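Local coordinates for protein endo-xylogalacturonan hydrolase A (Aspergillus tubingensis, PDB 4C2L) that hydrolyses the galacturonic acid backbone of xylogalacturonan, a xylose-substituted component of the hairy regions of pectin, at residues 315-329 against 346-360. Sequence-based numbering, arbitrary orientation. Where two conformers were deposited one is given.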
ATOM      1  N   PRO A 315     -17.427  -9.086  20.579  1.00 26.61           N
ATOM      2  CA  PRO A 315     -16.299  -9.893  20.126  1.00 25.34           C
ATOM      3  C   PRO A 315     -16.092  -9.820  18.614  1.00 23.23           C
ATOM      4  O   PRO A 315     -17.033  -9.552  17.856  1.00 22.44           O
ATOM      5  CB  PRO A 315     -16.688 -11.320  20.551  1.00 26.90           C
ATOM      6  CG  PRO A 315     -17.754 -11.138  21.588  1.00 27.54           C
ATOM      7  CD  PRO A 315     -18.506  -9.928  21.134  1.00 28.36           C
ATOM      8  N   GLY A 316     -14.855 -10.050  18.192  1.00 21.55           N
ATOM      9  CA  GLY A 316     -14.546 -10.156  16.775  1.00 20.80           C
ATOM     10  C   GLY A 316     -15.058 -11.483  16.240  1.00 20.01           C
ATOM     11  O   GLY A 316     -15.012 -12.501  16.940  1.00 19.76           O
ATOM     12  N   ASN A 317     -15.565 -11.470  15.010  1.00 18.95           N
ATOM     13  CA  ASN A 317     -16.060 -12.694  14.367  1.00 19.34           C
ATOM     14  C   ASN A 317     -15.541 -12.856  12.945  1.00 17.67           C
ATOM     15  O   ASN A 317     -16.184 -13.465  12.079  1.00 16.48           O
ATOM     16  CB  ASN A 317     -17.591 -12.800  14.436  1.00 21.51           C
ATOM     17  CG  ASN A 317     -18.300 -11.568  13.901  1.00 24.81           C
ATOM     18  OD1 ASN A 317     -17.801 -10.876  13.009  1.00 24.09           O
ATOM     19  ND2 ASN A 317     -19.474 -11.273  14.470  1.00 27.75           N
ATOM     20  N   ALA A 318     -14.343 -12.325  12.710  1.00 16.91           N
ATOM     21  CA  ALA A 318     -13.740 -12.422  11.387  1.00 15.63           C
ATOM     22  C   ALA A 318     -13.561 -13.888  10.977  1.00 15.64           C
ATOM     23  O   ALA A 318     -13.241 -14.744  11.798  1.00 16.98           O
ATOM     24  CB  ALA A 318     -12.408 -11.685  11.351  1.00 15.79           C
ATOM     25  N   LYS A 319     -13.802 -14.168   9.706  1.00 14.87           N
ATOM     26  CA  LYS A 319     -13.618 -15.498   9.171  1.00 15.66           C
ATOM     27  C   LYS A 319     -12.330 -15.556   8.372  1.00 14.85           C
ATOM     28  O   LYS A 319     -12.311 -15.181   7.203  1.00 14.43           O
ATOM     29  CB  LYS A 319     -14.809 -15.889   8.288  1.00 17.16           C
ATOM     30  CG  LYS A 319     -14.787 -17.360   7.912  1.00 19.73           C
ATOM     31  CD  LYS A 319     -15.918 -17.715   6.956  1.00 22.70           C
ATOM     32  CE  LYS A 319     -15.767 -19.147   6.449  1.00 24.70           C
ATOM     33  NZ  LYS A 319     -16.963 -19.536   5.632  1.00 26.91           N
ATOM     34  N   LEU A 320     -11.265 -16.024   9.021  1.00 14.88           N
ATOM     35  CA  LEU A 320      -9.975 -16.175   8.388  1.00 14.58           C
ATOM     36  C   LEU A 320      -9.781 -17.647   8.084  1.00 15.23           C
ATOM     37  O   LEU A 320      -9.861 -18.486   8.985  1.00 15.09           O
ATOM     38  CB  LEU A 320      -8.855 -15.666   9.308  1.00 15.31           C
ATOM     39  CG  LEU A 320      -9.109 -14.354  10.086  1.00 16.05           C
ATOM     40  CD1 LEU A 320      -7.907 -14.012  10.954  1.00 16.93           C
ATOM     41  CD2 LEU A 320      -9.436 -13.184   9.174  1.00 15.98           C
ATOM     42  N   THR A 321      -9.571 -17.969   6.821  1.00 14.36           N
ATOM     43  CA  THR A 321      -9.330 -19.360   6.442  1.00 15.46           C
ATOM     44  C   THR A 321      -8.186 -19.457   5.445  1.00 15.86           C
ATOM     45  O   THR A 321      -7.972 -18.535   4.636  1.00 14.71           O
ATOM     46  CB  THR A 321     -10.596 -20.038   5.842  1.00 16.54           C
ATOM     47  OG1 THR A 321     -11.051 -19.286   4.714  1.00 17.23           O
ATOM     48  CG2 THR A 321     -11.715 -20.141   6.877  1.00 16.59           C
ATOM     49  N   ASP A 322      -7.456 -20.573   5.509  1.00 15.46           N
ATOM     50  CA  ASP A 322      -6.338 -20.834   4.602  0.50 15.78           C
ATOM     51  C   ASP A 322      -5.368 -19.658   4.575  1.00 15.45           C
ATOM     52  O   ASP A 322      -4.962 -19.173   3.505  1.00 15.36           O
ATOM     53  CB  ASP A 322      -6.834 -21.192   3.196  0.50 17.07           C
ATOM     54  CG  ASP A 322      -7.496 -22.550   3.149  0.50 18.12           C
ATOM     55  OD1 ASP A 322      -6.878 -23.527   3.615  0.50 19.28           O
ATOM     56  OD2 ASP A 322      -8.631 -22.649   2.653  0.50 18.96           O
ATOM     57  N   ILE A 323      -4.999 -19.211   5.769  1.00 14.47           N
ATOM     58  CA  ILE A 323      -3.955 -18.196   5.930  1.00 14.49           C
ATOM     59  C   ILE A 323      -2.665 -18.973   6.159  1.00 14.32           C
ATOM     60  O   ILE A 323      -2.600 -19.837   7.032  1.00 14.24           O
ATOM     61  CB  ILE A 323      -4.201 -17.246   7.119  1.00 14.67           C
ATOM     62  CG1 ILE A 323      -5.654 -16.720   7.134  1.00 14.95           C
ATOM     63  CG2 ILE A 323      -3.149 -16.121   7.131  1.00 14.79           C
ATOM     64  CD1 ILE A 323      -6.086 -15.930   5.912  1.00 15.00           C
ATOM     65  N   VAL A 324      -1.661 -18.693   5.342  1.00 13.67           N
ATOM     66  CA  VAL A 324      -0.392 -19.423   5.442  1.00 14.22           C
ATOM     67  C   VAL A 324       0.734 -18.426   5.674  1.00 14.92           C
ATOM     68  O   VAL A 324       0.856 -17.432   4.946  1.00 14.72           O
ATOM     69  CB  VAL A 324      -0.131 -20.255   4.174  1.00 14.64           C
ATOM     70  CG1 VAL A 324       1.271 -20.879   4.224  1.00 15.04           C
ATOM     71  CG2 VAL A 324      -1.215 -21.323   4.018  1.00 14.41           C
ATOM     72  N   VAL A 325       1.543 -18.698   6.691  1.00 15.04           N
ATOM     73  CA  VAL A 325       2.709 -17.878   7.007  1.00 15.57           C
ATOM     74  C   VAL A 325       3.862 -18.870   6.924  1.00 16.90           C
ATOM     75  O   VAL A 325       3.948 -19.794   7.747  1.00 18.41           O
ATOM     76  CB  VAL A 325       2.581 -17.259   8.416  1.00 15.54           C
ATOM     77  CG1 VAL A 325       3.865 -16.568   8.874  1.00 16.25           C
ATOM     78  CG2 VAL A 325       1.411 -16.291   8.483  1.00 16.26           C
ATOM     79  N   SER A 326       4.722 -18.704   5.925  1.00 16.52           N
ATOM     80  CA  SER A 326       5.787 -19.684   5.682  1.00 17.65           C
ATOM     81  C   SER A 326       7.137 -19.035   5.420  1.00 18.13           C
ATOM     82  O   SER A 326       7.221 -18.024   4.724  1.00 16.66           O
ATOM     83  CB  SER A 326       5.413 -20.613   4.524  1.00 18.35           C
ATOM     84  OG  SER A 326       5.052 -19.890   3.343  1.00 19.30           O
ATOM     85  N   SER A 327       8.187 -19.627   5.992  1.00 18.92           N
ATOM     86  CA  SER A 327       9.565 -19.206   5.759  1.00 19.80           C
ATOM     87  C   SER A 327       9.786 -17.757   6.144  1.00 19.35           C
ATOM     88  O   SER A 327      10.066 -16.918   5.280  1.00 19.35           O
ATOM     89  CB  SER A 327       9.965 -19.435   4.296  1.00 21.21           C
ATOM     90  OG  SER A 327       9.978 -20.810   3.974  1.00 24.65           O
ATOM     91  N   PHE A 328       9.613 -17.454   7.426  1.00 18.97           N
ATOM     92  CA  PHE A 328       9.966 -16.151   7.961  1.00 18.85           C
ATOM     93  C   PHE A 328      11.295 -16.295   8.694  1.00 20.97           C
ATOM     94  O   PHE A 328      11.476 -17.218   9.502  1.00 22.04           O
ATOM     95  CB  PHE A 328       8.914 -15.648   8.947  1.00 17.27           C
ATOM     96  CG  PHE A 328       7.755 -14.921   8.307  1.00 16.46           C
ATOM     97  CD1 PHE A 328       7.086 -15.452   7.204  1.00 16.58           C
ATOM     98  CD2 PHE A 328       7.311 -13.710   8.845  1.00 16.24           C
ATOM     99  CE1 PHE A 328       6.006 -14.781   6.635  1.00 15.95           C
ATOM    100  CE2 PHE A 328       6.226 -13.037   8.286  1.00 16.16           C
ATOM    101  CZ  PHE A 328       5.577 -13.569   7.178  1.00 16.26           C
ATOM    102  N   SER A 329      12.208 -15.373   8.436  1.00 20.29           N
ATOM    103  CA  SER A 329      13.470 -15.372   9.167  1.00 21.76           C
ATOM    104  C   SER A 329      13.858 -13.968   9.598  1.00 22.23           C
ATOM    105  O   SER A 329      13.231 -12.984   9.191  1.00 20.99           O
ATOM    106  CB  SER A 329      14.565 -16.021   8.324  1.00 22.83           C
ATOM    107  OG  SER A 329      14.759 -15.298   7.118  1.00 25.80           O
ATOM    108  N   GLY A 346     -10.151 -13.205  16.896  1.00 18.29           N
ATOM    109  CA  GLY A 346     -11.402 -12.835  17.551  1.00 18.87           C
ATOM    110  C   GLY A 346     -12.044 -14.025  18.247  1.00 20.00           C
ATOM    111  O   GLY A 346     -11.876 -15.164  17.828  1.00 19.21           O
ATOM    112  N   ALA A 347     -12.770 -13.748  19.321  1.00 20.38           N
ATOM    113  CA  ALA A 347     -13.366 -14.809  20.135  1.00 21.34           C
ATOM    114  C   ALA A 347     -14.428 -15.601  19.393  1.00 22.48           C
ATOM    115  O   ALA A 347     -14.599 -16.794  19.649  1.00 22.85           O
ATOM    116  CB  ALA A 347     -13.948 -14.225  21.415  1.00 21.43           C
ATOM    117  N   ASP A 348     -15.145 -14.944  18.486  1.00 21.32           N
ATOM    118  CA  ASP A 348     -16.223 -15.589  17.741  1.00 22.45           C
ATOM    119  C   ASP A 348     -15.881 -15.856  16.285  1.00 21.10           C
ATOM    120  O   ASP A 348     -16.766 -16.140  15.477  1.00 20.97           O
ATOM    121  CB  ASP A 348     -17.486 -14.729  17.784  1.00 23.97           C
ATOM    122  CG  ASP A 348     -18.100 -14.664  19.163  1.00 25.65           C
ATOM    123  OD1 ASP A 348     -17.547 -15.287  20.098  1.00 28.06           O
ATOM    124  OD2 ASP A 348     -19.130 -13.975  19.302  1.00 27.19           O
ATOM    125  N   GLY A 349     -14.603 -15.767  15.942  1.00 19.87           N
ATOM    126  CA  GLY A 349     -14.228 -15.914  14.551  1.00 18.77           C
ATOM    127  C   GLY A 349     -13.583 -17.245  14.234  1.00 18.44           C
ATOM    128  O   GLY A 349     -13.486 -18.140  15.092  1.00 18.59           O
ATOM    129  N   THR A 350     -13.142 -17.366  12.995  1.00 17.15           N
ATOM    130  CA  THR A 350     -12.355 -18.500  12.555  1.00 17.42           C
ATOM    131  C   THR A 350     -10.940 -17.997  12.350  1.00 17.46           C
ATOM    132  O   THR A 350     -10.733 -16.963  11.714  1.00 16.95           O
ATOM    133  CB  THR A 350     -12.923 -19.058  11.240  1.00 18.74           C
ATOM    134  OG1 THR A 350     -14.330 -19.309  11.409  1.00 20.63           O
ATOM    135  CG2 THR A 350     -12.244 -20.351  10.855  1.00 18.99           C
ATOM    136  N   CYS A 351      -9.975 -18.739  12.881  1.00 17.58           N
ATOM    137  CA  CYS A 351      -8.578 -18.313  12.887  1.00 17.56           C
ATOM    138  C   CYS A 351      -7.746 -19.346  12.138  1.00 16.43           C
ATOM    139  O   CYS A 351      -6.854 -19.980  12.708  1.00 16.82           O
ATOM    140  CB  CYS A 351      -8.112 -18.161  14.337  1.00 18.75           C
ATOM    141  SG  CYS A 351      -6.475 -17.409  14.555  1.00 21.24           S
ATOM    142  N   GLY A 352      -8.040 -19.513  10.852  1.00 15.50           N
ATOM    143  CA  GLY A 352      -7.470 -20.595  10.071  1.00 15.50           C
ATOM    144  C   GLY A 352      -6.081 -20.242   9.573  1.00 16.23           C
ATOM    145  O   GLY A 352      -5.871 -20.082   8.372  1.00 16.48           O
ATOM    146  N   ILE A 353      -5.140 -20.139  10.500  1.00 16.61           N
ATOM    147  CA  ILE A 353      -3.759 -19.802  10.148  1.00 17.34           C
ATOM    148  C   ILE A 353      -2.813 -20.959  10.441  1.00 17.43           C
ATOM    149  O   ILE A 353      -2.933 -21.627  11.474  1.00 16.38           O
ATOM    150  CB  ILE A 353      -3.297 -18.463  10.789  1.00 18.83           C
ATOM    151  CG1 ILE A 353      -1.826 -18.156  10.448  1.00 19.69           C
ATOM    152  CG2 ILE A 353      -3.575 -18.408  12.280  1.00 19.81           C
ATOM    153  CD1 ILE A 353      -1.397 -16.745  10.825  1.00 21.35           C
ATOM    154  N   SER A 354      -1.920 -21.223   9.496  1.00 17.04           N
ATOM    155  CA  SER A 354      -0.884 -22.250   9.633  0.50 17.52           C
ATOM    156  C   SER A 354       0.493 -21.611   9.450  1.00 17.82           C
ATOM    157  O   SER A 354       0.710 -20.931   8.445  1.00 17.82           O
ATOM    158  CB  SER A 354      -1.103 -23.339   8.582  0.50 17.56           C
ATOM    159  OG  SER A 354      -0.135 -24.370   8.678  0.50 18.45           O
ATOM    160  N   ILE A 355       1.400 -21.849  10.391  1.00 17.30           N
ATOM    161  CA  ILE A 355       2.721 -21.254  10.363  1.00 18.24           C
ATOM    162  C   ILE A 355       3.765 -22.352  10.233  1.00 19.60           C
ATOM    163  O   ILE A 355       3.702 -23.361  10.945  1.00 19.17           O
ATOM    164  CB  ILE A 355       2.974 -20.420  11.628  1.00 18.62           C
ATOM    165  CG1 ILE A 355       1.882 -19.356  11.781  1.00 18.89           C
ATOM    166  CG2 ILE A 355       4.359 -19.771  11.580  1.00 18.98           C
ATOM    167  CD1 ILE A 355       1.889 -18.633  13.106  1.00 19.71           C
ATOM    168  N   SER A 356       4.705 -22.168   9.313  1.00 19.03           N
ATOM    169  CA  SER A 356       5.818 -23.120   9.158  1.00 20.72           C
ATOM    170  C   SER A 356       7.110 -22.369   8.841  1.00 21.12           C
ATOM    171  O   SER A 356       7.078 -21.250   8.324  1.00 19.17           O
ATOM    172  CB  SER A 356       5.533 -24.146   8.069  1.00 21.63           C
ATOM    173  OG  SER A 356       5.393 -23.515   6.811  1.00 24.60           O
ATOM    174  N   GLY A 357       8.249 -22.987   9.145  1.00 21.01           N
ATOM    175  CA  GLY A 357       9.542 -22.345   8.900  1.00 21.94           C
ATOM    176  C   GLY A 357       9.619 -20.959   9.511  1.00 22.13           C
ATOM    177  O   GLY A 357      10.130 -20.014   8.889  1.00 23.03           O
ATOM    178  N   PHE A 358       9.103 -20.824  10.726  1.00 22.11           N
ATOM    179  CA  PHE A 358       9.085 -19.543  11.405  1.00 23.64           C
ATOM    180  C   PHE A 358      10.321 -19.474  12.288  1.00 25.41           C
ATOM    181  O   PHE A 358      10.327 -20.006  13.396  1.00 26.70           O
ATOM    182  CB  PHE A 358       7.812 -19.429  12.239  1.00 24.00           C
ATOM    183  CG  PHE A 358       7.542 -18.054  12.771  1.00 24.50           C
ATOM    184  CD1 PHE A 358       6.979 -17.075  11.961  1.00 23.87           C
ATOM    185  CD2 PHE A 358       7.815 -17.749  14.099  1.00 25.56           C
ATOM    186  CE1 PHE A 358       6.713 -15.811  12.460  1.00 25.45           C
ATOM    187  CE2 PHE A 358       7.551 -16.487  14.610  1.00 27.04           C
ATOM    188  CZ  PHE A 358       6.998 -15.516  13.787  1.00 26.25           C
ATOM    189  N   ASP A 359      11.368 -18.826  11.785  1.00 25.61           N
ATOM    190  CA  ASP A 359      12.684 -18.867  12.429  1.00 28.25           C
ATOM    191  C   ASP A 359      13.087 -17.513  12.994  1.00 27.98           C
ATOM    192  O   ASP A 359      14.265 -17.237  13.186  1.00 31.92           O
ATOM    193  CB  ASP A 359      13.740 -19.361  11.437  1.00 31.03           C
ATOM    194  CG  ASP A 359      13.542 -20.824  11.045  1.00 36.23           C
ATOM    195  OD1 ASP A 359      12.819 -21.554  11.761  1.00 39.51           O
ATOM    196  OD2 ASP A 359      14.111 -21.250  10.014  1.00 38.86           O
ATOM    197  N   VAL A 360      12.099 -16.684  13.283  1.00 25.17           N
ATOM    198  CA  VAL A 360      12.328 -15.334  13.771  1.00 24.19           C
ATOM    199  C   VAL A 360      12.597 -15.294  15.273  1.00 24.31           C
ATOM    200  O   VAL A 360      11.910 -15.949  16.062  1.00 23.70           O
ATOM    201  CB  VAL A 360      11.138 -14.418  13.396  1.00 23.81           C
ATOM    202  CG1 VAL A 360      11.421 -12.980  13.799  1.00 25.48           C
ATOM    203  CG2 VAL A 360      10.893 -14.491  11.899  1.00 22.97           C
TER
HETATM  204  O   HOH W   1     -12.995 -11.020  20.303  1.00 24.73           O
HETATM  205  O   HOH W   2     -20.427 -13.109  16.675  1.00 29.53           O
HETATM  206  O   HOH W   3       8.098 -23.001   5.655  1.00 32.09           O
HETATM  207  O   HOH W   4       6.811 -18.613   9.056  1.00 35.72           O
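Leu-320 pairs with Cys-351, but Ile-323 pairs with Ile-353, so a beta bulge interrupts the parallel pairing of 315-329 with 346-360 and the first strand spends one extra residue. Gly-352, centre of an inverse gamma turn, bridges the shift. Its N binds Leu-320 O at 2.8 Å, from well above the carbonyl plane, and its O accepts Ile-323 N at 2.9 Å, nearly end-on. Between 323-325 and 352-356 the bonds straighten, and Val-325 N to Ser-354 O reaches 172° at the hydrogen. They bend again near Ser-327 and Phe-328.

Val-325, Ile-323, Ile-353 and Ile-355 share the inner face. The chain of Ile-353 is extended at both torsions (chi1 178°, chi2 169°), which brings its CD1 to Val-325 CG2 at 3.7 Å. Val-325 CB meets Ile-355 CG1 at 4.0 Å. Val-325 CG1 lies over one face of the Phe-328 ring, near its rim. Phe-328 also stacks on Phe-289 of the preceding coil. Phe-328 CB touches Val-360 CG2 at 3.7 Å. The other face carries Val-324, Ser-354, Ser-326 and Ser-356; Ser-326 OG bonds to Asn-287.

At the start, Gly-316 O accepts Asp-348 N from the 346-349 turn, and one water joins Asn-317 ND2 to Asp-348 OD2. The pair links neighbouring coils of the right-handed parallel beta-helix of family GH28. Backbone bonds set the register, and apolar packing lines the interior of the beta-helix beneath a more polar outer face.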